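PDB 4DZI: putative TIM-barrel metal-dependent hydrolase from Mycobacterium avium subsp. paratuberculosis S397, which probably catalyses metal-dependent hydrolysis as a member of the amidohydrolase family, with a two-metal site occupied here by cadmium ions. Local coordinates for residues Y7-V12 and K383-N388; I331-E336 and D349-G354; A138-V143 and T175-E180; V169-P174 and R211-V216; Q101-R106 and R158-I163. All blocks are in the same frame, centred on the assembly; numbering follows the deposited sequence. Where two conformers were deposited one is given.

Contact 1: residues Y7-V12 and K383-N388; sequences YRVIDV and KIMRDN
Tyr7 opens the seam between the first strand of the TIM barrel, 9-15, and the late helix 378-393, whose segment 383-388 crosses strand 9-11 at close to a right angle (87°) outside the barrel. The edge of the Tyr7 ring, through CE1, rests on Met385 CB at 4.0 Å, while CD1 lies obliquely against CD of Arg386. At Arg8 it is the backbone that binds: its carbonyl O accepts from Arg386 NH1 at 3.0 Å, the donor standing well above the carbonyl plane (57°). The Arg386 chain reaches that far by being extended from CG to NE, CG anti to the backbone N (chi1 179°). Glu116 of the adjacent strand 115-121 forms a salt bridge with the same NH1, so this nitrogen ties the helix to the residue just before the first strand and to the second strand. Val9 lies alongside Met385, and its CG1 meets the methyl CE at 3.9 Å; the bends at chi2 and chi3 of the methionine curl that methyl back to the valine. Ile10 N donates a nearly straight bond to Met385 O, 3.0 Å long and in the carbonyl plane, within a pi-type turn at 383-387. Beyond it the isoleucine side chain passes the arginine stem, with Ile10 CG1 3.8 Å from Arg386 CG and over one face of the guanidinium, and CD1 near Arg386 NH1.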
# COMPACT_ATOMS: atom_id res chain seq x y z
N TYR C 7 37.88 1.65 -12.22
CA TYR C 7 37.69 2.95 -11.59
C TYR C 7 37.11 2.72 -10.21
O TYR C 7 36.49 1.64 -9.98
CB TYR C 7 36.72 3.81 -12.42
CG TYR C 7 35.48 3.03 -12.85
CD1 TYR C 7 34.34 2.97 -11.99
CD2 TYR C 7 35.46 2.34 -14.06
CE1 TYR C 7 33.22 2.24 -12.37
CE2 TYR C 7 34.33 1.61 -14.44
CZ TYR C 7 33.22 1.57 -13.58
OH TYR C 7 32.13 0.82 -14.00
N ARG C 8 37.30 3.68 -9.32
CA ARG C 8 36.70 3.63 -7.96
C ARG C 8 35.22 3.88 -8.11
O ARG C 8 34.80 4.56 -9.02
CB ARG C 8 37.32 4.66 -7.03
CG ARG C 8 38.81 4.41 -6.76
CD ARG C 8 39.48 5.71 -6.29
NE ARG C 8 39.50 6.72 -7.36
CZ ARG C 8 39.85 7.99 -7.17
NH1 ARG C 8 39.84 8.86 -8.18
NH2 ARG C 8 40.20 8.38 -5.96
N VAL C 9 34.43 3.35 -7.17
CA VAL C 9 32.99 3.53 -7.26
C VAL C 9 32.50 4.59 -6.30
O VAL C 9 33.23 5.03 -5.40
CB VAL C 9 32.26 2.19 -7.02
CG1 VAL C 9 32.73 1.16 -8.04
CG2 VAL C 9 32.49 1.67 -5.61
N ILE C 10 31.25 5.03 -6.48
CA ILE C 10 30.63 5.98 -5.57
C ILE C 10 29.42 5.20 -4.99
O ILE C 10 28.54 4.83 -5.74
CB ILE C 10 30.11 7.21 -6.33
CG1 ILE C 10 31.24 7.85 -7.16
CG2 ILE C 10 29.42 8.20 -5.36
CD1 ILE C 10 32.32 8.50 -6.35
N ASP C 11 29.45 4.92 -3.70
CA ASP C 11 28.43 4.06 -3.04
C ASP C 11 27.42 4.97 -2.35
O ASP C 11 27.78 5.67 -1.39
CB ASP C 11 29.16 3.19 -2.01
CG ASP C 11 28.31 2.04 -1.50
OD1 ASP C 11 27.07 2.21 -1.48
OD2 ASP C 11 28.87 0.99 -1.10
N VAL C 12 26.17 4.99 -2.82
CA VAL C 12 25.20 5.94 -2.24
C VAL C 12 24.51 5.42 -0.98
O VAL C 12 23.66 6.09 -0.40
CB VAL C 12 24.14 6.42 -3.27
CG1 VAL C 12 24.83 6.97 -4.55
CG2 VAL C 12 23.15 5.31 -3.62
N LYS C 383 28.07 4.26 -15.40
CA LYS C 383 27.09 5.22 -14.93
C LYS C 383 26.51 4.74 -13.61
O LYS C 383 26.41 5.50 -12.65
CB LYS C 383 25.92 5.40 -15.92
CG LYS C 383 26.33 6.07 -17.22
CD LYS C 383 25.11 6.20 -18.11
CE LYS C 383 25.47 7.12 -19.28
NZ LYS C 383 24.30 7.51 -20.12
N ILE C 384 26.09 3.48 -13.59
CA ILE C 384 25.42 2.93 -12.40
C ILE C 384 26.35 2.89 -11.19
O ILE C 384 25.96 3.22 -10.05
CB ILE C 384 24.86 1.54 -12.72
CG1 ILE C 384 23.70 1.70 -13.72
CG2 ILE C 384 24.35 0.86 -11.46
CD1 ILE C 384 23.22 0.38 -14.28
N MET C 385 27.60 2.51 -11.42
CA MET C 385 28.56 2.39 -10.32
C MET C 385 29.24 3.66 -9.85
O MET C 385 29.84 3.70 -8.78
CB MET C 385 29.65 1.37 -10.70
CG MET C 385 29.13 -0.04 -10.97
SD MET C 385 28.24 -0.80 -9.57
CE MET C 385 29.51 -0.97 -8.33
N ARG C 386 29.17 4.71 -10.66
CA ARG C 386 29.90 5.92 -10.34
C ARG C 386 29.28 7.22 -10.84
O ARG C 386 29.01 8.13 -10.08
CB ARG C 386 31.31 5.77 -10.93
CG ARG C 386 32.17 6.97 -10.69
CD ARG C 386 33.55 6.75 -11.27
NE ARG C 386 34.23 8.01 -11.06
CZ ARG C 386 34.88 8.37 -9.94
NH1 ARG C 386 35.03 7.54 -8.91
NH2 ARG C 386 35.39 9.60 -9.86
N ASP C 387 29.04 7.33 -12.16
CA ASP C 387 28.74 8.67 -12.64
C ASP C 387 27.32 9.16 -12.40
O ASP C 387 27.08 10.38 -12.31
CB ASP C 387 29.12 8.77 -14.10
CG ASP C 387 30.63 8.75 -14.27
OD1 ASP C 387 31.33 9.41 -13.47
OD2 ASP C 387 31.12 8.10 -15.18
N ASN C 388 26.35 8.25 -12.29
CA ASN C 388 25.02 8.74 -11.99
C ASN C 388 24.97 9.42 -10.63
O ASN C 388 24.24 10.37 -10.43
CB ASN C 388 24.01 7.60 -11.99
CG ASN C 388 23.77 7.04 -13.38
OD1 ASN C 388 24.08 7.68 -14.39
ND2 ASN C 388 23.20 5.85 -13.44

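Contact 2: residues I331-E336 and D349-G354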
# COMPACT_ATOMS: atom_id res chain seq x y z
N ILE C 331 17.13 6.52 -8.12
CA ILE C 331 16.74 5.37 -7.30
C ILE C 331 17.88 4.37 -7.13
O ILE C 331 18.44 3.88 -8.12
CB ILE C 331 15.56 4.66 -7.96
CG1 ILE C 331 14.35 5.60 -8.00
CG2 ILE C 331 15.22 3.39 -7.16
CD1 ILE C 331 13.20 5.04 -8.80
N ALA C 332 18.22 4.06 -5.87
CA ALA C 332 19.10 2.92 -5.58
C ALA C 332 18.22 1.68 -5.43
O ALA C 332 17.51 1.55 -4.44
CB ALA C 332 19.87 3.15 -4.28
N PRO C 333 18.28 0.76 -6.40
CA PRO C 333 17.41 -0.42 -6.32
C PRO C 333 17.91 -1.47 -5.32
O PRO C 333 19.07 -1.43 -4.84
CB PRO C 333 17.50 -1.00 -7.73
CG PRO C 333 18.95 -0.67 -8.13
CD PRO C 333 19.09 0.76 -7.63
N TYR C 334 17.05 -2.43 -5.01
CA TYR C 334 17.53 -3.61 -4.28
C TYR C 334 18.26 -4.52 -5.28
O TYR C 334 18.00 -4.49 -6.50
CB TYR C 334 16.37 -4.37 -3.57
CG TYR C 334 15.81 -3.74 -2.27
CD1 TYR C 334 16.62 -3.03 -1.38
CD2 TYR C 334 14.46 -3.90 -1.92
CE1 TYR C 334 16.10 -2.49 -0.21
CE2 TYR C 334 13.94 -3.36 -0.74
CZ TYR C 334 14.76 -2.64 0.12
OH TYR C 334 14.23 -2.08 1.31
N TYR C 335 19.20 -5.31 -4.77
CA TYR C 335 20.09 -6.16 -5.61
C TYR C 335 19.35 -7.12 -6.52
O TYR C 335 19.85 -7.44 -7.60
CB TYR C 335 21.09 -6.94 -4.75
CG TYR C 335 21.44 -6.16 -3.52
CD1 TYR C 335 21.95 -4.87 -3.64
CD2 TYR C 335 21.21 -6.67 -2.26
CE1 TYR C 335 22.25 -4.12 -2.52
CE2 TYR C 335 21.49 -5.93 -1.13
CZ TYR C 335 22.02 -4.66 -1.26
OH TYR C 335 22.31 -3.91 -0.14
N GLU C 336 18.17 -7.57 -6.10
CA GLU C 336 17.39 -8.58 -6.85
C GLU C 336 16.39 -8.00 -7.82
O GLU C 336 15.75 -8.72 -8.57
CB GLU C 336 16.69 -9.54 -5.88
CG GLU C 336 17.61 -10.56 -5.22
CD GLU C 336 18.19 -11.56 -6.21
OE1 GLU C 336 19.43 -11.67 -6.26
OE2 GLU C 336 17.43 -12.23 -6.94
N ASP C 349 20.20 6.32 -16.51
CA ASP C 349 20.90 7.40 -15.80
C ASP C 349 20.37 7.65 -14.40
O ASP C 349 20.98 8.39 -13.61
CB ASP C 349 20.86 8.70 -16.61
CG ASP C 349 19.44 9.18 -16.86
OD1 ASP C 349 18.69 8.48 -17.59
OD2 ASP C 349 19.09 10.25 -16.33
N LYS C 350 19.22 7.05 -14.05
CA LYS C 350 18.65 7.28 -12.73
C LYS C 350 18.89 6.13 -11.76
O LYS C 350 18.44 6.19 -10.60
CB LYS C 350 17.14 7.56 -12.87
CG LYS C 350 16.87 8.93 -13.51
CD LYS C 350 17.58 10.04 -12.74
CE LYS C 350 16.93 11.40 -12.94
NZ LYS C 350 17.44 12.02 -14.18
N ILE C 351 19.60 5.09 -12.22
CA ILE C 351 19.85 3.91 -11.38
C ILE C 351 21.17 4.09 -10.63
O ILE C 351 22.20 4.35 -11.24
CB ILE C 351 19.87 2.64 -12.23
CG1 ILE C 351 18.50 2.42 -12.87
CG2 ILE C 351 20.27 1.43 -11.40
CD1 ILE C 351 18.47 1.20 -13.79
N LEU C 352 21.10 3.98 -9.30
CA LEU C 352 22.29 4.13 -8.47
C LEU C 352 22.74 2.87 -7.79
O LEU C 352 21.96 2.15 -7.15
CB LEU C 352 22.03 5.19 -7.39
CG LEU C 352 21.72 6.61 -7.85
CD1 LEU C 352 21.29 7.52 -6.72
CD2 LEU C 352 23.00 7.16 -8.49
N PHE C 353 24.04 2.61 -7.83
CA PHE C 353 24.62 1.61 -6.95
C PHE C 353 24.71 2.05 -5.49
O PHE C 353 25.24 3.13 -5.18
CB PHE C 353 26.01 1.24 -7.49
CG PHE C 353 26.98 0.81 -6.43
CD1 PHE C 353 26.81 -0.39 -5.74
CD2 PHE C 353 28.08 1.61 -6.14
CE1 PHE C 353 27.74 -0.77 -4.78
CE2 PHE C 353 29.00 1.24 -5.17
CZ PHE C 353 28.85 0.03 -4.52
N GLY C 354 24.15 1.22 -4.61
CA GLY C 354 24.31 1.43 -3.16
C GLY C 354 24.42 0.03 -2.54
O GLY C 354 23.67 -0.87 -2.90
O HOH W 1 21.59 -0.08 -5.51
O HOH W 2 20.91 -0.57 -2.90
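A single beta bridge joins Ile331 to Ile351: Ile331 N donates to Lys350 O at 2.8 Å, almost along the C=O axis, and Ile331 O accepts from Leu352 N at 2.9 Å, the donor lying 39° out of the carbonyl plane. The bridge links the end of the barrel strand 329-331 to the chain that returns after helix 339-346, consistent with the last beta-alpha-beta unit of the TIM barrel. Past the bridge the partners become mostly carbons. Ala332 CA makes a CA-H...O contact with Leu352 O, and the same oxygen lies 3.2 Å from Pro333 CD. The proline ring crosses the Ile351 side chain at about a right angle, and CG2 of that isoleucine, anti to the backbone N (chi1 -64° for CG1), packs on Pro333 CD at 4.0 Å. Leu342 of helix 339-346 touches both residues. Farther on the chains diverge, and two waters bridge them. The first accepts from Gly354 N and lies within bonding distance of the carbonyls of Pro333 and Leu352; the second links Pro333 O to Gly354 O. Here the contact nears the metal centre: the Tyr335 side chain is about 7 Å from a bound cadmium ion and touches the metal ligand Asp356. Its ring meets the other segment edge-on, with Tyr335 CE1 3.6 Å from Gly354 O and that oxygen in the ring plane.

Contact 3: residues A138-V143 and T175-E180; sequences ATMASV and TRAVEE
Arg176 lies against Met140 where two helices run side by side in the same direction, 2° from parallel with their axes 10.8 Å apart. The two side chains slide past each other in opposite directions. Arg176 CG is 3.7 Å from the methionine methyl CE and also rests on Met140 CB, so the aliphatic stem of the arginine makes the apolar contact. A bend at chi2 (69°) then turns the chain, and one face of its guanidinium lies over Met140 O. Ala177 receives the methionine tip: Met140 CE comes to 3.5 Å from Ala177 N and 4.0 Å from Ala177 CB, carried there by successive bends at chi2 and chi3. Glu179 takes part only indirectly, through a long ion pair with Arg176 from outside the guanidinium plane. Glu180 closes the segment with its carboxylate turned to the partner helix. Water 3 donates to Glu180 OE1 at 2.6 Å and to Met140 O at 2.9 Å, joining the two segments, which share no direct hydrogen bond; Glu180 OE2 is held by His144 and Asn147, one and two turns beyond Met140 on helix 136-153. With a partner on each oxygen, the buried carboxylate is probably stabilised as the anion. Helices 136-153 and 174-186 are successive outer helices of the TIM barrel, separated in sequence by strand 163-165; helix 214-223 flanks the second of them, its Val216 touching Ala177.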
# COMPACT_ATOMS: atom_id res chain seq x y z
N ALA C 138 10.86 19.08 20.47
CA ALA C 138 11.90 18.09 20.77
C ALA C 138 12.45 17.49 19.46
O ALA C 138 13.63 17.17 19.36
CB ALA C 138 11.36 16.97 21.67
N THR C 139 11.58 17.32 18.47
CA THR C 139 12.01 16.86 17.13
C THR C 139 13.08 17.78 16.55
O THR C 139 14.16 17.32 16.17
CB THR C 139 10.83 16.79 16.13
OG1 THR C 139 9.95 15.72 16.50
CG2 THR C 139 11.33 16.50 14.71
N MET C 140 12.78 19.07 16.49
CA MET C 140 13.70 20.02 15.86
C MET C 140 15.00 20.13 16.64
O MET C 140 16.08 20.20 16.03
CB MET C 140 13.05 21.42 15.71
CG MET C 140 11.75 21.43 14.92
SD MET C 140 11.79 20.63 13.30
CE MET C 140 12.62 21.85 12.30
N ALA C 141 14.93 20.15 17.97
CA ALA C 141 16.15 20.24 18.76
C ALA C 141 16.98 18.98 18.64
O ALA C 141 18.23 19.03 18.69
CB ALA C 141 15.82 20.51 20.22
N SER C 142 16.30 17.84 18.50
CA SER C 142 17.02 16.58 18.48
C SER C 142 17.68 16.38 17.12
O SER C 142 18.77 15.83 17.04
CB SER C 142 16.10 15.36 18.78
OG SER C 142 15.56 15.41 20.11
N VAL C 143 17.01 16.82 16.05
CA VAL C 143 17.60 16.73 14.73
C VAL C 143 18.83 17.66 14.70
O VAL C 143 19.89 17.29 14.19
CB VAL C 143 16.57 17.10 13.64
CG1 VAL C 143 17.24 17.42 12.31
CG2 VAL C 143 15.54 15.97 13.48
N THR C 175 9.52 26.75 9.67
CA THR C 175 10.38 27.93 9.82
C THR C 175 11.72 27.52 10.42
O THR C 175 12.78 27.91 9.93
CB THR C 175 9.73 28.94 10.77
OG1 THR C 175 8.58 29.47 10.12
CG2 THR C 175 10.69 30.07 11.10
N ARG C 176 11.66 26.70 11.48
CA ARG C 176 12.87 26.15 12.07
C ARG C 176 13.61 25.24 11.08
O ARG C 176 14.84 25.18 11.10
CB ARG C 176 12.60 25.47 13.40
CG ARG C 176 13.81 24.85 14.06
CD ARG C 176 14.80 25.90 14.56
NE ARG C 176 16.12 25.33 14.82
CZ ARG C 176 16.46 24.70 15.95
NH1 ARG C 176 15.57 24.54 16.92
NH2 ARG C 176 17.69 24.23 16.10
N ALA C 177 12.87 24.57 10.19
CA ALA C 177 13.48 23.72 9.17
C ALA C 177 14.37 24.52 8.20
O ALA C 177 15.41 24.03 7.76
CB ALA C 177 12.40 22.94 8.41
N VAL C 178 13.91 25.72 7.82
CA VAL C 178 14.70 26.60 6.96
C VAL C 178 16.00 26.98 7.69
O VAL C 178 17.08 26.99 7.08
CB VAL C 178 13.93 27.86 6.49
CG1 VAL C 178 14.89 28.83 5.81
CG2 VAL C 178 12.79 27.52 5.53
N GLU C 179 15.92 27.24 8.99
CA GLU C 179 17.15 27.45 9.77
C GLU C 179 18.07 26.23 9.77
O GLU C 179 19.26 26.37 9.70
CB GLU C 179 16.85 27.83 11.22
CG GLU C 179 16.16 29.17 11.34
CD GLU C 179 15.80 29.49 12.77
OE1 GLU C 179 16.55 29.05 13.68
OE2 GLU C 179 14.78 30.17 12.99
N GLU C 180 17.50 25.03 9.92
CA GLU C 180 18.35 23.85 9.88
C GLU C 180 19.01 23.70 8.51
O GLU C 180 20.17 23.33 8.42
CB GLU C 180 17.54 22.57 10.20
CG GLU C 180 18.48 21.41 10.53
CD GLU C 180 19.16 21.59 11.88
OE1 GLU C 180 18.52 22.15 12.82
OE2 GLU C 180 20.33 21.17 12.02
O HOH W 3 16.12 21.12 13.23

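Contact 4: residues V169-P174 and R211-V216; sequences VSLADP and RSHDPV
Leu171 reaches from its loop into a corner made by His213 and Val216. Its CB lies 4.1 Å from His213 NE2, and CG, placed beside the backbone N (chi1 -68°), divides the side chain between the two partners. CD1 goes to the imidazole, 4.2 Å from the ring centroid and over one face, a CH-pi contact offset toward the rim. CD2 turns to Val216, where it meets CG2 at 3.4 Å, tighter than usual for two methyl carbons. The loop follows barrel strand 163-165 and leads into helix 174-186, so in this TIM barrel the contact joins the start of that helix to the start of helix 214-223. Pro174, in the first turn of helix 174-186, places its CG at the edge of the His213 ring, 3.8 Å from CD2, and its CB 3.3 Å from Ser212 O. The ring itself is fixed at both nitrogens, ND1 to Leu208 O and NE2 to Arg206 NE. Water 4 donates to Ser212 O at 2.8 Å and weakly to Pro174 O.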
# COMPACT_ATOMS: atom_id res chain seq x y z
N VAL C 169 16.94 16.66 7.91
CA VAL C 169 16.09 17.86 8.01
C VAL C 169 14.68 17.38 8.32
O VAL C 169 14.14 16.55 7.57
CB VAL C 169 16.08 18.68 6.72
CG1 VAL C 169 15.07 19.82 6.83
CG2 VAL C 169 17.49 19.24 6.50
N SER C 170 14.13 17.83 9.45
CA SER C 170 12.72 17.62 9.72
C SER C 170 11.96 18.86 9.29
O SER C 170 12.34 20.00 9.61
CB SER C 170 12.44 17.38 11.20
OG SER C 170 11.02 17.34 11.43
N LEU C 171 10.85 18.65 8.60
CA LEU C 171 9.96 19.74 8.24
C LEU C 171 8.86 19.98 9.30
O LEU C 171 7.90 20.72 9.01
CB LEU C 171 9.28 19.43 6.90
CG LEU C 171 10.24 19.44 5.72
CD1 LEU C 171 9.62 18.86 4.46
CD2 LEU C 171 10.69 20.87 5.49
N ALA C 172 8.98 19.38 10.49
CA ALA C 172 7.90 19.43 11.49
C ALA C 172 7.54 20.86 11.86
O ALA C 172 6.38 21.18 12.08
CB ALA C 172 8.22 18.59 12.72
N ASP C 173 8.55 21.72 11.96
CA ASP C 173 8.32 23.17 12.13
C ASP C 173 8.99 23.82 10.93
O ASP C 173 10.24 23.87 10.86
CB ASP C 173 8.99 23.61 13.43
CG ASP C 173 8.97 25.14 13.64
OD1 ASP C 173 8.95 25.91 12.66
OD2 ASP C 173 9.01 25.55 14.81
N PRO C 174 8.20 24.27 9.93
CA PRO C 174 8.88 24.60 8.69
C PRO C 174 9.77 25.84 8.74
O PRO C 174 10.67 25.96 7.92
CB PRO C 174 7.73 24.84 7.71
CG PRO C 174 6.62 24.01 8.23
CD PRO C 174 6.75 24.08 9.74
N ARG C 211 2.29 23.54 1.03
CA ARG C 211 2.93 24.78 0.61
C ARG C 211 3.80 25.42 1.68
O ARG C 211 4.72 26.18 1.34
CB ARG C 211 1.86 25.79 0.15
CG ARG C 211 0.94 25.25 -0.93
CD ARG C 211 1.68 24.95 -2.21
NE ARG C 211 2.39 26.12 -2.75
CZ ARG C 211 1.81 27.04 -3.51
NH1 ARG C 211 0.53 26.94 -3.83
NH2 ARG C 211 2.51 28.08 -3.97
N SER C 212 3.53 25.14 2.95
CA SER C 212 4.38 25.68 4.00
C SER C 212 5.82 25.10 3.96
O SER C 212 6.72 25.62 4.63
CB SER C 212 3.76 25.47 5.39
OG SER C 212 3.76 24.10 5.75
N HIS C 213 6.03 24.06 3.16
CA HIS C 213 7.38 23.50 3.03
C HIS C 213 8.14 24.09 1.88
O HIS C 213 9.32 23.79 1.70
CB HIS C 213 7.30 21.98 2.84
CG HIS C 213 6.51 21.28 3.93
ND1 HIS C 213 5.96 20.05 3.75
CD2 HIS C 213 6.20 21.67 5.22
CE1 HIS C 213 5.32 19.70 4.87
NE2 HIS C 213 5.48 20.66 5.78
N ASP C 214 7.47 24.92 1.08
CA ASP C 214 8.14 25.49 -0.09
C ASP C 214 9.48 26.19 0.20
O ASP C 214 10.40 26.09 -0.59
CB ASP C 214 7.20 26.43 -0.84
CG ASP C 214 6.19 25.68 -1.67
OD1 ASP C 214 6.56 24.57 -2.14
OD2 ASP C 214 5.04 26.17 -1.83
N PRO C 215 9.57 26.93 1.31
CA PRO C 215 10.86 27.59 1.56
C PRO C 215 12.05 26.61 1.72
O PRO C 215 13.13 26.86 1.20
CB PRO C 215 10.60 28.40 2.83
CG PRO C 215 9.12 28.71 2.73
CD PRO C 215 8.51 27.44 2.21
N VAL C 216 11.82 25.48 2.39
CA VAL C 216 12.83 24.42 2.46
C VAL C 216 13.18 23.85 1.07
O VAL C 216 14.36 23.74 0.73
CB VAL C 216 12.37 23.28 3.42
CG1 VAL C 216 13.32 22.08 3.33
CG2 VAL C 216 12.29 23.81 4.85
O HOH W 4 9.49 25.51 4.82

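Contact 5: residues Q101-R106 and R158-I163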
# COMPACT_ATOMS: atom_id res chain seq x y z
N GLN C 101 32.54 3.42 13.41
CA GLN C 101 32.32 4.60 14.20
C GLN C 101 33.45 5.63 14.11
O GLN C 101 33.32 6.73 14.67
CB GLN C 101 32.11 4.22 15.68
CG GLN C 101 31.03 3.16 15.87
CD GLN C 101 30.67 3.02 17.34
OE1 GLN C 101 31.54 2.68 18.15
NE2 GLN C 101 29.41 3.27 17.70
N ASN C 102 34.50 5.30 13.39
CA ASN C 102 35.68 6.19 13.29
C ASN C 102 36.03 6.52 11.84
O ASN C 102 36.26 5.60 11.04
CB ASN C 102 36.89 5.48 13.91
CG ASN C 102 38.15 6.34 13.92
OD1 ASN C 102 38.98 6.29 13.01
ND2 ASN C 102 38.30 7.13 14.97
N ARG C 103 36.10 7.82 11.53
CA ARG C 103 36.22 8.24 10.15
C ARG C 103 37.55 7.79 9.54
O ARG C 103 37.59 7.24 8.45
CB ARG C 103 36.05 9.76 10.03
CG ARG C 103 35.83 10.25 8.60
CD ARG C 103 35.96 11.76 8.52
NE ARG C 103 35.51 12.26 7.21
CZ ARG C 103 36.28 12.28 6.12
NH1 ARG C 103 37.53 11.85 6.19
NH2 ARG C 103 35.78 12.73 4.97
N ASP C 104 38.66 7.97 10.29
CA ASP C 104 39.92 7.53 9.72
C ASP C 104 39.95 6.05 9.41
O ASP C 104 40.43 5.64 8.36
CB ASP C 104 41.10 7.83 10.67
CG ASP C 104 41.37 9.29 10.84
OD1 ASP C 104 40.86 10.12 10.06
OD2 ASP C 104 42.13 9.62 11.78
N ALA C 105 39.45 5.23 10.33
CA ALA C 105 39.40 3.80 10.07
C ALA C 105 38.51 3.50 8.86
O ALA C 105 38.80 2.58 8.08
CB ALA C 105 38.90 3.03 11.30
N ARG C 106 37.41 4.24 8.75
CA ARG C 106 36.47 4.03 7.62
C ARG C 106 37.10 4.33 6.26
O ARG C 106 36.93 3.55 5.31
CB ARG C 106 35.18 4.85 7.80
CG ARG C 106 34.10 4.50 6.77
CD ARG C 106 33.84 3.00 6.74
NE ARG C 106 32.57 2.73 6.05
CZ ARG C 106 31.39 2.66 6.67
NH1 ARG C 106 31.33 2.82 7.98
NH2 ARG C 106 30.27 2.45 5.97
N ARG C 158 34.05 16.71 4.34
CA ARG C 158 35.41 17.19 4.63
C ARG C 158 36.21 17.32 3.34
O ARG C 158 35.92 16.70 2.35
CB ARG C 158 36.11 16.20 5.56
CG ARG C 158 35.40 15.99 6.89
CD ARG C 158 35.85 16.95 7.98
NE ARG C 158 35.06 16.75 9.21
CZ ARG C 158 35.30 15.83 10.13
NH1 ARG C 158 36.30 14.97 10.00
NH2 ARG C 158 34.51 15.75 11.19
N PRO C 159 37.26 18.15 3.35
CA PRO C 159 37.97 18.44 2.10
C PRO C 159 38.49 17.25 1.29
O PRO C 159 38.67 17.40 0.08
CB PRO C 159 39.13 19.32 2.57
CG PRO C 159 38.57 20.02 3.77
CD PRO C 159 37.71 18.98 4.47
N ASP C 160 38.73 16.07 1.91
CA ASP C 160 39.17 14.89 1.16
C ASP C 160 38.08 14.35 0.22
O ASP C 160 38.35 13.52 -0.65
CB ASP C 160 39.76 13.79 2.06
CG ASP C 160 38.72 13.15 3.00
OD1 ASP C 160 37.52 13.32 2.78
OD2 ASP C 160 39.14 12.48 3.98
N HIS C 161 36.87 14.86 0.40
CA HIS C 161 35.70 14.43 -0.40
C HIS C 161 35.54 12.93 -0.50
O HIS C 161 35.12 12.41 -1.56
CB HIS C 161 35.70 15.11 -1.78
CG HIS C 161 35.64 16.63 -1.71
ND1 HIS C 161 34.76 17.30 -0.94
CD2 HIS C 161 36.42 17.61 -2.35
CE1 HIS C 161 34.96 18.63 -1.06
NE2 HIS C 161 35.98 18.81 -1.93
N ARG C 162 35.83 12.21 0.58
CA ARG C 162 35.66 10.76 0.62
C ARG C 162 34.27 10.42 1.20
O ARG C 162 33.72 9.37 0.89
CB ARG C 162 36.69 10.12 1.54
CG ARG C 162 38.16 10.26 1.12
CD ARG C 162 38.42 9.74 -0.30
NE ARG C 162 38.14 8.31 -0.49
CZ ARG C 162 38.94 7.32 -0.11
NH1 ARG C 162 40.08 7.59 0.54
NH2 ARG C 162 38.61 6.05 -0.32
N ILE C 163 33.73 11.30 2.03
CA ILE C 163 32.48 10.95 2.73
C ILE C 163 31.46 12.06 2.64
O ILE C 163 31.74 13.21 2.97
CB ILE C 163 32.78 10.57 4.19
CG1 ILE C 163 33.46 9.20 4.22
CG2 ILE C 163 31.52 10.67 5.05
CD1 ILE C 163 33.89 8.72 5.58
O HOH W 5 33.07 14.03 5.28
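The guanidinium of Arg103 is enclosed by groups of segment 158-163: Arg158 CB lies over one face, 3.5 Å from NH2, and Ile163 CD1 over the opposite face, offset toward the rim. At its edge stands the carboxylate of Asp160, nearly coplanar with it (26°). The two meet end-on in a bidentate salt bridge, Arg103 NH1 to Asp160 OD2 at 2.8 Å and Arg103 NH2 to Asp160 OD1 at 2.9 Å, each oxygen using its syn lone pair. Water 5 also lies in the guanidinium plane, accepting from Arg103 NH2 and from Arg158 N. The arginine reaches across by a chain extended from CG to NE, CG anti to the backbone N (chi1 -166°), whose CG passes Ile163 CD1 at 3.9 Å. Arg103 begins helix 103-113 of the TIM barrel, next to its N-cap Asn102, while Asp160 sits in the type I turn that leads into strand 163-165. Asp160 OD1 has a second donor, Arg162 N, which closes an Asx turn from above the carboxylate plane, and Arg103 NE donates to Trp154 O. The two-nitrogen grip of Arg103, with Arg162 N on OD1, probably favours the anionic form of Asp160.

All five contacts belong to one TIM barrel. Contact 1 spans nearly the whole chain, bringing its first strand to its last long helix, and the other four fall between its segments. Contact 2 lies beside it, centres 11 Å apart, with Asn388 ND2 to Ile351 O and Ile384 O to Phe353 N as probable hydrogen bonds; together they join the two ends of the barrel. Contacts 3 and 4, centres 10 Å apart, share helix 174-186, and their centres lie about 30 Å from those of contacts 1 and 2. Contact 5 comes first among the enclosed four by its opening segment; its strand 163-165 leads on to the loop of contact 4.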